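Local coordinates for protein ATP phosphoribosyltransferase regulatory subunit (Bacillus halodurans, PDB 3OD1) that probably acts as the regulatory partner of ATP phosphoribosyltransferase in the first step of histidine biosynthesis, and may allow feedback control by histidine, at residues P13-R17 with K122-F126; Q33-E37 with A151-A156; H336-L342 with Y383-C389. All coordinates share one frame. Residues are numbered along the deposited sequence.

Overall arrangement
All three contacts are partly buried but differently placed. Contact 2 lies nearest the chain centre (about 13 Å, centre to centre), contact 1 about 17 Å out, and contact 3 about 39 Å in the C-terminal domain. Contacts 1 and 2 use successive elements of the synthetase-like part: loop 13-17 leads to helix 21-40, and strand 125-134 is followed by helix 139-155. Their nearest atoms are about 13 Å apart. Contact 1 joins loop to strand start through two hydrogen bonds and waters; contact 2 packs helices with a charged rim; contact 3 is parallel strand pairing with mainly apolar side chains on both faces. Contacts 1 and 3 reach the second subunit, the latter through Q338 alone; contact 2 does not.

Contact 1 (P13-R17 with K122-F126)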
loop_
_atom_site.group_PDB
_atom_site.type_symbol
_atom_site.label_atom_id
_atom_site.label_comp_id
_atom_site.label_asym_id
_atom_site.label_seq_id
_atom_site.Cartn_x
_atom_site.Cartn_y
_atom_site.Cartn_z
ATOM N N PRO B 13 -13.231 2.973 13.102
ATOM C CA PRO B 13 -14.035 1.755 12.945
ATOM C C PRO B 13 -13.355 0.546 13.594
ATOM O O PRO B 13 -12.124 0.407 13.561
ATOM C CB PRO B 13 -14.099 1.567 11.427
ATOM C CG PRO B 13 -13.929 2.943 10.861
ATOM C CD PRO B 13 -13.006 3.672 11.819
ATOM N N PHE B 14 -14.169 -0.334 14.168
ATOM C CA PHE B 14 -13.667 -1.482 14.920
ATOM C C PHE B 14 -12.678 -2.322 14.109
ATOM O O PHE B 14 -12.923 -2.637 12.937
ATOM C CB PHE B 14 -14.839 -2.344 15.393
ATOM C CG PHE B 14 -14.456 -3.382 16.400
ATOM C CD1 PHE B 14 -14.310 -3.047 17.740
ATOM C CD2 PHE B 14 -14.238 -4.689 16.010
ATOM C CE1 PHE B 14 -13.947 -3.999 18.677
ATOM C CE2 PHE B 14 -13.877 -5.652 16.943
ATOM C CZ PHE B 14 -13.730 -5.303 18.279
ATOM N N GLY B 15 -11.555 -2.670 14.736
ATOM C CA GLY B 15 -10.543 -3.486 14.094
ATOM C C GLY B 15 -9.562 -2.740 13.195
ATOM O O GLY B 15 -8.681 -3.374 12.597
HETATM N N MSE B 16 -9.714 -1.414 13.085
HETATM C CA MSE B 16 -8.796 -0.595 12.280
HETATM C C MSE B 16 -7.678 -0.069 13.174
HETATM O O MSE B 16 -7.883 0.113 14.382
HETATM C CB MSE B 16 -9.519 0.605 11.646
HETATM C CG MSE B 16 -10.589 0.265 10.635
HETATM SE SE MSE B 16 -9.915 -0.683 9.053
HETATM C CE MSE B 16 -10.655 -2.411 9.523
ATOM N N ARG B 17 -6.510 0.195 12.579
ATOM C CA ARG B 17 -5.334 0.628 13.327
ATOM C C ARG B 17 -4.520 1.628 12.530
ATOM O O ARG B 17 -4.355 1.474 11.319
ATOM C CB ARG B 17 -4.417 -0.565 13.639
ATOM C CG ARG B 17 -5.053 -1.707 14.453
ATOM C CD ARG B 17 -4.130 -2.939 14.476
ATOM N NE ARG B 17 -3.868 -3.433 13.118
ATOM C CZ ARG B 17 -2.938 -4.332 12.787
ATOM N NH1 ARG B 17 -2.797 -4.698 11.518
ATOM N NH2 ARG B 17 -2.149 -4.866 13.712
ATOM N N LYS B 122 -8.647 -8.783 17.422
ATOM C CA LYS B 122 -7.937 -9.010 16.165
ATOM C C LYS B 122 -8.201 -7.908 15.137
ATOM O O LYS B 122 -9.319 -7.400 15.031
ATOM C CB LYS B 122 -8.291 -10.382 15.582
ATOM C CG LYS B 122 -7.470 -11.532 16.150
ATOM C CD LYS B 122 -8.071 -12.883 15.773
ATOM C CE LYS B 122 -7.201 -14.033 16.268
ATOM N NZ LYS B 122 -7.917 -15.342 16.239
ATOM N N PRO B 123 -7.159 -7.529 14.384
ATOM C CA PRO B 123 -7.260 -6.505 13.340
ATOM C C PRO B 123 -8.056 -7.004 12.135
ATOM O O PRO B 123 -7.920 -8.158 11.728
ATOM C CB PRO B 123 -5.800 -6.266 12.949
ATOM C CG PRO B 123 -5.108 -7.535 13.292
ATOM C CD PRO B 123 -5.780 -8.027 14.536
ATOM N N ALA B 124 -8.896 -6.139 11.583
ATOM C CA ALA B 124 -9.678 -6.484 10.407
ATOM C C ALA B 124 -8.953 -6.055 9.124
ATOM O O ALA B 124 -9.480 -6.202 8.022
ATOM C CB ALA B 124 -11.030 -5.835 10.487
ATOM N N GLU B 125 -7.756 -5.498 9.280
ATOM C CA GLU B 125 -6.946 -5.060 8.144
ATOM C C GLU B 125 -5.483 -5.268 8.492
ATOM O O GLU B 125 -5.028 -4.786 9.522
ATOM C CB GLU B 125 -7.170 -3.562 7.827
ATOM C CG GLU B 125 -6.238 -3.088 6.722
ATOM C CD GLU B 125 -6.406 -1.607 6.345
ATOM O OE1 GLU B 125 -7.108 -0.863 7.059
ATOM O OE2 GLU B 125 -5.826 -1.192 5.325
ATOM N N PHE B 126 -4.740 -5.975 7.647
ATOM C CA PHE B 126 -3.322 -6.214 7.939
ATOM C C PHE B 126 -2.545 -6.488 6.663
ATOM O O PHE B 126 -3.103 -6.948 5.679
ATOM C CB PHE B 126 -3.140 -7.369 8.947
ATOM C CG PHE B 126 -3.698 -8.677 8.475
ATOM C CD1 PHE B 126 -2.994 -9.459 7.574
ATOM C CD2 PHE B 126 -4.925 -9.127 8.927
ATOM C CE1 PHE B 126 -3.512 -10.681 7.132
ATOM C CE2 PHE B 126 -5.447 -10.336 8.495
ATOM C CZ PHE B 126 -4.740 -11.115 7.596
HETATM O O HOH W 1 -6.221 -3.215 11.640
HETATM O O HOH W 2 -6.306 -0.759 9.843
#
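A type II beta turn from P13 to M16, closed by M16 N to P13 O at 3.1 Å, brings G15 against the residues leading into strand 125-134; the CA atoms of G15 and P123 are 4.5 Å apart. The backbone link is A124 N to G15 O, 3.0 Å at a near-linear 164°, and P123 CA adds a CA-H...O contact to G15 O at 3.5 Å. Glycine at the third position is the classic mark of such a turn: at the phi/psi of G15, 83/0, a CB would jam against the preceding carbonyl and lie only 3.1 Å from A124 CB. R17 reaches along the other segment: NH1 donates to E125 O at 3.0 Å, while P123 CB covers one guanidinium face, 3.4 Å from R17 NE. Water 1 accepts from R17 NE (2.8 Å) and lies 2.6 Å from G15 O and 2.9 Å from E125 O. Water 2 accepts from R17 N at 2.9 Å and is as far from E125 OE1. The selenomethionine M16 places CE 3.6 Å from A124 CB. E125 OE2 bonds T50 of the second subunit, whose P49 packs on M16. A124, just before strand 125-134, and F126 on it make backbone hydrogen bonds with R114 and V112, so the turn, before helix 21-40, is fastened beside strand 104-113 at the dimer-side entry to the large mixed sheet of the class II synthetase-like fold.

Contact 2 (Q33-E37 with A151-A156)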
loop_
_atom_site.group_PDB
_atom_site.type_symbol
_atom_site.label_atom_id
_atom_site.label_comp_id
_atom_site.label_asym_id
_atom_site.label_seq_id
_atom_site.Cartn_x
_atom_site.Cartn_y
_atom_site.Cartn_z
ATOM N N GLN B 33 13.421 -5.603 2.258
ATOM C CA GLN B 33 14.383 -6.700 2.192
ATOM C C GLN B 33 13.758 -7.945 1.560
ATOM O O GLN B 33 14.370 -8.595 0.705
ATOM C CB GLN B 33 14.941 -7.006 3.580
ATOM C CG GLN B 33 15.817 -5.867 4.118
ATOM C CD GLN B 33 17.044 -5.643 3.250
ATOM O OE1 GLN B 33 17.655 -6.599 2.770
ATOM N NE2 GLN B 33 17.409 -4.382 3.039
HETATM N N MSE B 34 12.536 -8.274 1.961
HETATM C CA MSE B 34 11.874 -9.436 1.388
HETATM C C MSE B 34 11.549 -9.266 -0.087
HETATM O O MSE B 34 11.745 -10.194 -0.876
HETATM C CB MSE B 34 10.623 -9.827 2.185
HETATM C CG MSE B 34 10.936 -10.205 3.631
HETATM SE SE MSE B 34 9.418 -10.974 4.535
HETATM C CE MSE B 34 9.244 -12.609 3.472
ATOM N N THR B 35 11.046 -8.093 -0.460
ATOM C CA THR B 35 10.663 -7.843 -1.843
ATOM C C THR B 35 11.889 -7.815 -2.760
ATOM O O THR B 35 11.812 -8.215 -3.919
ATOM C CB THR B 35 9.832 -6.546 -1.992
ATOM O OG1 THR B 35 10.520 -5.459 -1.373
ATOM C CG2 THR B 35 8.471 -6.706 -1.324
ATOM N N GLU B 36 13.022 -7.372 -2.226
ATOM C CA GLU B 36 14.273 -7.413 -2.977
ATOM C C GLU B 36 14.708 -8.847 -3.289
ATOM O O GLU B 36 15.155 -9.127 -4.394
ATOM C CB GLU B 36 15.391 -6.713 -2.213
ATOM C CG GLU B 36 15.823 -5.406 -2.848
ATOM C CD GLU B 36 16.786 -4.623 -1.976
ATOM O OE1 GLU B 36 17.904 -5.125 -1.714
ATOM O OE2 GLU B 36 16.418 -3.502 -1.553
ATOM N N GLU B 37 14.626 -9.736 -2.302
ATOM C CA GLU B 37 14.960 -11.150 -2.525
ATOM C C GLU B 37 13.995 -11.758 -3.540
ATOM O O GLU B 37 14.400 -12.418 -4.501
ATOM C CB GLU B 37 14.895 -11.955 -1.222
ATOM C CG GLU B 37 15.366 -13.409 -1.360
ATOM C CD GLU B 37 16.857 -13.506 -1.645
ATOM O OE1 GLU B 37 17.557 -12.519 -1.378
ATOM O OE2 GLU B 37 17.335 -14.559 -2.130
ATOM N N ALA B 151 14.777 -17.778 2.240
ATOM C CA ALA B 151 15.797 -16.793 1.898
ATOM C C ALA B 151 15.296 -15.377 2.184
ATOM O O ALA B 151 16.061 -14.497 2.610
ATOM C CB ALA B 151 16.221 -16.946 0.451
ATOM N N ALA B 152 14.007 -15.151 1.957
ATOM C CA ALA B 152 13.426 -13.829 2.215
ATOM C C ALA B 152 13.346 -13.555 3.724
ATOM O O ALA B 152 13.664 -12.462 4.179
ATOM C CB ALA B 152 12.043 -13.720 1.572
ATOM N N LEU B 153 12.914 -14.552 4.493
ATOM C CA LEU B 153 12.865 -14.427 5.943
ATOM C C LEU B 153 14.246 -14.106 6.508
ATOM O O LEU B 153 14.383 -13.221 7.342
ATOM C CB LEU B 153 12.308 -15.698 6.576
ATOM C CG LEU B 153 10.809 -15.863 6.338
ATOM C CD1 LEU B 153 10.310 -17.169 6.914
ATOM C CD2 LEU B 153 10.064 -14.676 6.946
ATOM N N LYS B 154 15.260 -14.822 6.028
ATOM C CA LYS B 154 16.651 -14.566 6.395
ATOM C C LYS B 154 17.101 -13.150 6.067
ATOM O O LYS B 154 17.743 -12.490 6.882
ATOM C CB LYS B 154 17.585 -15.558 5.696
ATOM C CG LYS B 154 17.571 -16.943 6.304
ATOM C CD LYS B 154 18.958 -17.561 6.308
ATOM C CE LYS B 154 19.265 -18.271 5.005
ATOM N NZ LYS B 154 20.505 -19.099 5.134
ATOM N N ARG B 155 16.784 -12.688 4.864
ATOM C CA ARG B 155 17.223 -11.366 4.447
ATOM C C ARG B 155 16.540 -10.273 5.285
ATOM O O ARG B 155 17.062 -9.166 5.425
ATOM C CB ARG B 155 16.948 -11.156 2.958
ATOM C CG ARG B 155 17.868 -10.147 2.285
ATOM C CD ARG B 155 17.183 -9.569 1.056
ATOM N NE ARG B 155 17.945 -8.512 0.404
ATOM C CZ ARG B 155 18.619 -8.674 -0.731
ATOM N NH1 ARG B 155 18.625 -9.856 -1.343
ATOM N NH2 ARG B 155 19.286 -7.651 -1.257
ATOM N N ALA B 156 15.375 -10.591 5.839
ATOM C CA ALA B 156 14.671 -9.659 6.706
ATOM C C ALA B 156 15.231 -9.670 8.131
ATOM O O ALA B 156 14.884 -8.813 8.932
ATOM C CB ALA B 156 13.180 -9.976 6.726
#
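Helices 21-40 and 139-155 of the histidyl-tRNA synthetase-like part run roughly antiparallel but inclined: the axes of segments 33-37 and 151-155 come within 8.1 Å, their N-to-C directions 141° apart. The alanines of the second helix permit this closeness, with M34 and A152 CA atoms only 4.7 Å apart. The main bump on the first helix is M34, a selenomethionine, whose side chain settles into the shallow hollow formed by A152, L153 and A156: M34 CE lies 3.6 Å from A152 CB and 4.1 Å from L153 CD2, and M34 CG 3.8 Å from A156 CB. L323 of helix 320-327 touches both M34 and L153, and L129 of strand 125-134 touches M34. One turn further along the first helix, E37 presses against the small residues A151 and A152, with OE2 3.7 Å from A151 CB and CG 4.0 Å from A152 N. In return, R155 projects from the second helix over the first. Its CD comes 3.0 Å from Q33 O, and one face of its guanidinium is laid over E37 N and E36 CB, so the arginine drapes across the helix surface. Its ends are pinned by polar groups: NE donates to Q33 OE1 (3.1 Å), NH1 makes a salt bridge with E37 OE1 (2.9 Å) and NH2 one with E36 OE1 (2.9 Å). Chemically, then, the joint has an apolar seat around M34 and a charge network in which one arginine bridges two consecutive glutamates; one negative charge is left over within this trio, and W41 NE1 gives E37 OE2 a further donor.

Contact 3 (H336-L342 with Y383-C389); sequences HEQTCIL and YQDVIYC
This contact joins two strands of the three-stranded parallel sheet in the C-terminal domain, related by family to synthetase anticodon-binding domains. Central strand 339-342 runs 4.7 Å from edge strand 385-389, 17° between axes, both extended (C340 phi/psi -126/121, I387 -114/133). C340, I341 and L342 pair with V386, I387 and Y388. Hydrogen bonds run C340 N to D385 O (3.0 Å), I387 N to C340 O (2.9 Å), L342 N to I387 O (2.8 Å), C389 N to L342 O (2.8 Å) and Q384 N to H336 O (3.3 Å). C340 and V386 (chi1 t), L342 (m, t) and Y388 (m) face helix 376-381; L342 CD1 is 3.8 Å from V386 CG1, 3.5 Å from Y388 CE1. I341 (m, t) and I387 (m, chi2 108°) face helix 348-359. Y383 (m) takes C340 CB over one ring face, 4.2 Å from its centroid, and the H336 edge over the other (5.2 Å between centroids). Main-chain bonding fixes the register; mainly apolar side chains fill the space beneath both helices.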
loop_
_atom_site.group_PDB
_atom_site.type_symbol
_atom_site.label_atom_id
_atom_site.label_comp_id
_atom_site.label_asym_id
_atom_site.label_seq_id
_atom_site.Cartn_x
_atom_site.Cartn_y
_atom_site.Cartn_z
ATOM N N HIS B 336 14.693 10.759 16.008
ATOM C CA HIS B 336 14.737 11.580 14.806
ATOM C C HIS B 336 16.162 11.671 14.280
ATOM O O HIS B 336 16.916 12.564 14.666
ATOM C CB HIS B 336 14.188 12.982 15.078
ATOM C CG HIS B 336 12.860 12.988 15.769
ATOM N ND1 HIS B 336 12.277 14.139 16.253
ATOM C CD2 HIS B 336 12.003 11.980 16.066
ATOM C CE1 HIS B 336 11.118 13.843 16.815
ATOM N NE2 HIS B 336 10.929 12.538 16.715
ATOM N N GLU B 337 16.519 10.728 13.411
ATOM C CA GLU B 337 17.825 10.702 12.758
ATOM C C GLU B 337 18.121 12.034 12.096
ATOM O O GLU B 337 19.273 12.457 12.003
ATOM C CB GLU B 337 17.869 9.593 11.699
ATOM C CG GLU B 337 19.068 9.669 10.738
ATOM C CD GLU B 337 18.843 10.593 9.534
ATOM O OE1 GLU B 337 18.389 10.100 8.476
ATOM O OE2 GLU B 337 19.136 11.806 9.631
ATOM N N GLN B 338 17.062 12.686 11.638
ATOM C CA GLN B 338 17.161 13.906 10.849
ATOM C C GLN B 338 18.006 15.014 11.490
ATOM O O GLN B 338 18.132 15.095 12.716
ATOM C CB GLN B 338 15.753 14.416 10.526
ATOM C CG GLN B 338 14.954 13.474 9.621
ATOM C CD GLN B 338 13.777 12.819 10.327
ATOM O OE1 GLN B 338 13.703 12.795 11.554
ATOM N NE2 GLN B 338 12.847 12.285 9.546
ATOM N N THR B 339 18.603 15.843 10.638
ATOM C CA THR B 339 19.234 17.089 11.060
ATOM C C THR B 339 18.223 18.234 10.904
ATOM O O THR B 339 17.364 18.193 10.015
ATOM C CB THR B 339 20.463 17.401 10.206
ATOM O OG1 THR B 339 21.459 16.395 10.414
ATOM C CG2 THR B 339 21.036 18.730 10.580
ATOM N N CYS B 340 18.319 19.244 11.768
ATOM C CA CYS B 340 17.397 20.374 11.727
ATOM C C CYS B 340 18.155 21.700 11.638
ATOM O O CYS B 340 18.978 22.009 12.490
ATOM C CB CYS B 340 16.492 20.377 12.960
ATOM S SG CYS B 340 15.353 21.781 13.044
ATOM N N ILE B 341 17.888 22.466 10.586
ATOM C CA ILE B 341 18.458 23.798 10.440
ATOM C C ILE B 341 17.371 24.805 10.786
ATOM O O ILE B 341 16.331 24.846 10.135
ATOM C CB ILE B 341 18.960 24.054 8.998
ATOM C CG1 ILE B 341 20.101 23.092 8.647
ATOM C CG2 ILE B 341 19.405 25.506 8.831
ATOM C CD1 ILE B 341 20.410 23.017 7.157
ATOM N N LEU B 342 17.593 25.573 11.841
ATOM C CA LEU B 342 16.654 26.616 12.248
ATOM C C LEU B 342 17.128 27.935 11.666
ATOM O O LEU B 342 18.280 28.322 11.856
ATOM C CB LEU B 342 16.597 26.725 13.775
ATOM C CG LEU B 342 16.073 25.490 14.510
ATOM C CD1 LEU B 342 16.463 25.533 15.982
ATOM C CD2 LEU B 342 14.553 25.363 14.340
ATOM N N TYR B 383 16.033 16.495 17.724
ATOM C CA TYR B 383 16.731 16.158 16.493
ATOM C C TYR B 383 18.188 15.861 16.803
ATOM O O TYR B 383 18.794 16.523 17.639
ATOM C CB TYR B 383 16.589 17.268 15.442
ATOM C CG TYR B 383 15.215 17.297 14.810
ATOM C CD1 TYR B 383 14.924 16.513 13.704
ATOM C CD2 TYR B 383 14.199 18.093 15.333
ATOM C CE1 TYR B 383 13.659 16.517 13.127
ATOM C CE2 TYR B 383 12.931 18.106 14.758
ATOM C CZ TYR B 383 12.672 17.322 13.660
ATOM O OH TYR B 383 11.414 17.330 13.092
ATOM N N GLN B 384 18.730 14.848 16.135
ATOM C CA GLN B 384 20.102 14.399 16.363
ATOM C C GLN B 384 21.088 15.556 16.348
ATOM O O GLN B 384 21.958 15.659 17.209
ATOM C CB GLN B 384 20.509 13.370 15.307
ATOM C CG GLN B 384 20.041 11.962 15.606
ATOM C CD GLN B 384 20.718 11.372 16.829
ATOM O OE1 GLN B 384 21.787 11.829 17.247
ATOM N NE2 GLN B 384 20.103 10.346 17.407
ATOM N N ASP B 385 20.951 16.420 15.352
ATOM C CA ASP B 385 21.843 17.559 15.208
ATOM C C ASP B 385 21.027 18.800 14.864
ATOM O O ASP B 385 19.989 18.700 14.208
ATOM C CB ASP B 385 22.875 17.286 14.119
ATOM C CG ASP B 385 23.990 18.302 14.115
ATOM O OD1 ASP B 385 24.264 18.880 15.189
ATOM O OD2 ASP B 385 24.592 18.515 13.042
ATOM N N VAL B 386 21.494 19.961 15.315
ATOM C CA VAL B 386 20.779 21.216 15.119
ATOM C C VAL B 386 21.759 22.306 14.694
ATOM O O VAL B 386 22.770 22.536 15.356
ATOM C CB VAL B 386 20.059 21.662 16.414
ATOM C CG1 VAL B 386 19.273 22.966 16.191
ATOM C CG2 VAL B 386 19.150 20.561 16.920
ATOM N N ILE B 387 21.459 22.964 13.581
ATOM C CA ILE B 387 22.268 24.073 13.086
ATOM C C ILE B 387 21.440 25.356 13.160
ATOM O O ILE B 387 20.278 25.369 12.761
ATOM C CB ILE B 387 22.721 23.820 11.622
ATOM C CG1 ILE B 387 23.665 22.618 11.549
ATOM C CG2 ILE B 387 23.386 25.042 11.029
ATOM C CD1 ILE B 387 23.053 21.409 10.925
ATOM N N TYR B 388 22.026 26.423 13.687
ATOM C CA TYR B 388 21.346 27.719 13.756
ATOM C C TYR B 388 21.861 28.684 12.687
ATOM O O TYR B 388 23.036 29.020 12.667
ATOM C CB TYR B 388 21.530 28.351 15.138
ATOM C CG TYR B 388 20.849 27.606 16.266
ATOM C CD1 TYR B 388 19.587 27.983 16.705
ATOM C CD2 TYR B 388 21.471 26.536 16.896
ATOM C CE1 TYR B 388 18.960 27.309 17.740
ATOM C CE2 TYR B 388 20.851 25.857 17.933
ATOM C CZ TYR B 388 19.594 26.247 18.349
ATOM O OH TYR B 388 18.963 25.581 19.379
ATOM N N CYS B 389 20.991 29.101 11.779
ATOM C CA CYS B 389 21.314 30.188 10.858
ATOM C C CYS B 389 20.452 31.368 11.258
ATOM O O CYS B 389 19.525 31.747 10.550
ATOM C CB CYS B 389 21.020 29.803 9.404
ATOM S SG CYS B 389 21.927 28.387 8.836
#